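Local structure of xylulose kinase (Bifidobacterium adolescentis ATCC 15703, 3I8B) at residues 451-457 with 485-491. The protein probably catalyses the ATP-dependent phosphorylation of D-xylulose to D-xylulose 5-phosphate, as a member of the FGGY family of carbohydrate kinases. Coordinates in Å, arbitrary orientation, origin at the centre of the assembly. Numbering follows the deposited sequence.
Sequences DVTRPAT and TIDGVET
How an edge strand absorbs an extra residue is well illustrated by strands 452-455 and 486-490, which run antiparallel, their axes 4.6 Å apart at closest and 163° between directions. V452 and E490 form a hydrogen-bonded pair (V452 N to E490 O 2.9 Å, E490 N to V452 O 2.8 Å), T453 and V489 a non-hydrogen-bonded one with CA atoms 4.4 Å apart. R454 N then donates to G488 O (2.7 Å), whereas R454 O receives D487 N at 2.7 Å and, weakly, G488 N at 3.3 Å. Two residues thus face one: a classic beta bulge, with D487 near helical phi/psi (-71/-38) and G488 extended at 177/168. Beyond it the register has slipped by one, P455 pairs with I486, and A456 N binds T485 O (2.9 Å).

R454 (chi1 m, chi2 t, chi3 m) lays one guanidinium face over G488 N, where a CB on G488 would clash with it. R454 NE makes a salt bridge to OE2 of E490 (2.8 Å), an atom whose position is less certain; chi1 and chi2 of E490 are both m. R454 NH1 donates to a water O at 3.0 Å, which in turn donates a weak hydrogen bond to D487 OD2 (3.5 Å). T453 CG2 meets I486 CG2 at 3.8 Å, while V452 packs on A444 of helix 438-448.

The T453 backbone hydrogen-bonds to I428 and L430 of the parallel strand 427-431, placing 452-455 between that strand and 486-490, the antiparallel edge strand of the mixed sheet in the C-terminal FGGY domain, one half of the actin-like ATPase fold.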
loop_
_atom_site.group_PDB
_atom_site.type_symbol
_atom_site.label_atom_id
_atom_site.label_comp_id
_atom_site.label_asym_id
_atom_site.label_seq_id
_atom_site.Cartn_x
_atom_site.Cartn_y
_atom_site.Cartn_z
ATOM N N ASP A 451 5.712 -9.663 -21.812
ATOM C CA ASP A 451 6.422 -8.397 -21.886
ATOM C C ASP A 451 6.438 -7.736 -20.513
ATOM O O ASP A 451 5.477 -7.838 -19.752
ATOM C CB ASP A 451 5.713 -7.462 -22.869
ATOM C CG ASP A 451 5.952 -7.841 -24.317
ATOM O OD1 ASP A 451 6.539 -8.915 -24.575
ATOM O OD2 ASP A 451 5.558 -7.049 -25.198
ATOM N N VAL A 452 7.533 -7.055 -20.205
ATOM C CA VAL A 452 7.645 -6.317 -18.962
ATOM C C VAL A 452 7.973 -4.876 -19.279
ATOM O O VAL A 452 9.077 -4.563 -19.744
ATOM C CB VAL A 452 8.732 -6.898 -18.036
ATOM C CG1 VAL A 452 8.769 -6.134 -16.708
ATOM C CG2 VAL A 452 8.468 -8.364 -17.792
ATOM N N THR A 453 6.993 -4.005 -19.051
ATOM C CA THR A 453 7.160 -2.581 -19.263
ATOM C C THR A 453 7.890 -1.916 -18.099
ATOM O O THR A 453 7.588 -2.172 -16.926
ATOM C CB THR A 453 5.790 -1.894 -19.475
ATOM O OG1 THR A 453 5.212 -2.349 -20.705
ATOM C CG2 THR A 453 5.945 -0.390 -19.507
ATOM N N ARG A 454 8.854 -1.058 -18.428
ATOM C CA ARG A 454 9.581 -0.296 -17.416
ATOM C C ARG A 454 9.259 1.193 -17.525
ATOM O O ARG A 454 9.855 1.905 -18.340
ATOM C CB ARG A 454 11.093 -0.514 -17.535
ATOM C CG ARG A 454 11.573 -1.860 -17.022
ATOM C CD ARG A 454 13.084 -1.938 -17.022
ATOM N NE ARG A 454 13.624 -1.749 -18.361
ATOM C CZ ARG A 454 14.272 -0.657 -18.756
ATOM N NH1 ARG A 454 14.481 0.341 -17.906
ATOM N NH2 ARG A 454 14.722 -0.567 -20.003
ATOM N N PRO A 455 8.310 1.664 -16.702
ATOM C CA PRO A 455 7.973 3.091 -16.664
ATOM C C PRO A 455 9.168 3.887 -16.175
ATOM O O PRO A 455 9.869 3.415 -15.289
ATOM C CB PRO A 455 6.845 3.160 -15.621
ATOM C CG PRO A 455 6.294 1.757 -15.541
ATOM C CD PRO A 455 7.488 0.870 -15.768
ATOM N N ALA A 456 9.406 5.068 -16.735
ATOM C CA ALA A 456 10.495 5.903 -16.251
ATOM C C ALA A 456 10.311 6.193 -14.763
ATOM O O ALA A 456 9.193 6.419 -14.293
ATOM C CB ALA A 456 10.574 7.193 -17.044
ATOM N N THR A 457 11.408 6.165 -14.020
ATOM C CA THR A 457 11.372 6.471 -12.596
ATOM C C THR A 457 10.819 7.892 -12.397
ATOM O O THR A 457 11.204 8.825 -13.110
ATOM C CB THR A 457 12.772 6.316 -11.957
ATOM O OG1 THR A 457 12.741 6.778 -10.601
ATOM C CG2 THR A 457 13.801 7.117 -12.723
ATOM N N THR A 485 5.700 8.389 -19.405
ATOM C CA THR A 485 7.031 8.121 -19.938
ATOM C C THR A 485 7.473 6.685 -19.622
ATOM O O THR A 485 7.427 6.241 -18.471
ATOM C CB THR A 485 8.072 9.140 -19.427
ATOM O OG1 THR A 485 7.672 10.461 -19.805
ATOM C CG2 THR A 485 9.444 8.862 -20.029
ATOM N N ILE A 486 7.881 5.966 -20.667
ATOM C CA ILE A 486 8.354 4.589 -20.546
ATOM C C ILE A 486 9.846 4.522 -20.874
ATOM O O ILE A 486 10.275 4.993 -21.931
ATOM C CB ILE A 486 7.584 3.654 -21.514
ATOM C CG1 ILE A 486 6.073 3.798 -21.322
ATOM C CG2 ILE A 486 8.009 2.217 -21.324
ATOM C CD1 ILE A 486 5.600 3.411 -19.949
ATOM N N ASP A 487 10.636 3.947 -19.966
ATOM C CA ASP A 487 12.069 3.738 -20.201
ATOM C C ASP A 487 12.320 2.647 -21.234
ATOM O O ASP A 487 13.242 2.748 -22.041
ATOM C CB ASP A 487 12.792 3.370 -18.902
ATOM C CG ASP A 487 13.379 4.574 -18.193
ATOM O OD1 ASP A 487 13.713 5.562 -18.879
ATOM O OD2 ASP A 487 13.525 4.522 -16.951
ATOM N N GLY A 488 11.508 1.595 -21.199
ATOM C CA GLY A 488 11.681 0.486 -22.115
ATOM C C GLY A 488 10.713 -0.654 -21.869
ATOM O O GLY A 488 10.022 -0.686 -20.849
ATOM N N VAL A 489 10.649 -1.577 -22.828
ATOM C CA VAL A 489 9.842 -2.784 -22.705
ATOM C C VAL A 489 10.748 -4.006 -22.900
ATOM O O VAL A 489 11.415 -4.134 -23.933
ATOM C CB VAL A 489 8.706 -2.825 -23.754
ATOM C CG1 VAL A 489 7.854 -4.071 -23.561
ATOM C CG2 VAL A 489 7.842 -1.558 -23.687
ATOM N N GLU A 490 10.795 -4.889 -21.904
ATOM C CA GLU A 490 11.597 -6.110 -22.013
ATOM C C GLU A 490 10.780 -7.253 -22.599
ATOM O O GLU A 490 9.688 -7.582 -22.116
ATOM C CB GLU A 490 12.171 -6.529 -20.654
ATOM C CG GLU A 490 12.799 -5.401 -19.855
ATOM C CD GLU A 490 14.129 -4.929 -20.411
ATOM O OE1 GLU A 490 14.751 -5.657 -21.216
ATOM O OE2 GLU A 490 14.564 -3.826 -20.026
ATOM N N THR A 491 11.309 -7.865 -23.647
ATOM C CA THR A 491 10.635 -8.988 -24.266
ATOM C C THR A 491 11.558 -10.187 -24.224
ATOM O O THR A 491 12.777 -10.041 -24.236
ATOM C CB THR A 491 10.246 -8.687 -25.725
ATOM O OG1 THR A 491 11.433 -8.558 -26.516
ATOM C CG2 THR A 491 9.437 -7.393 -25.804
HETATM O O HOH W 1 13.350 1.447 -15.341
#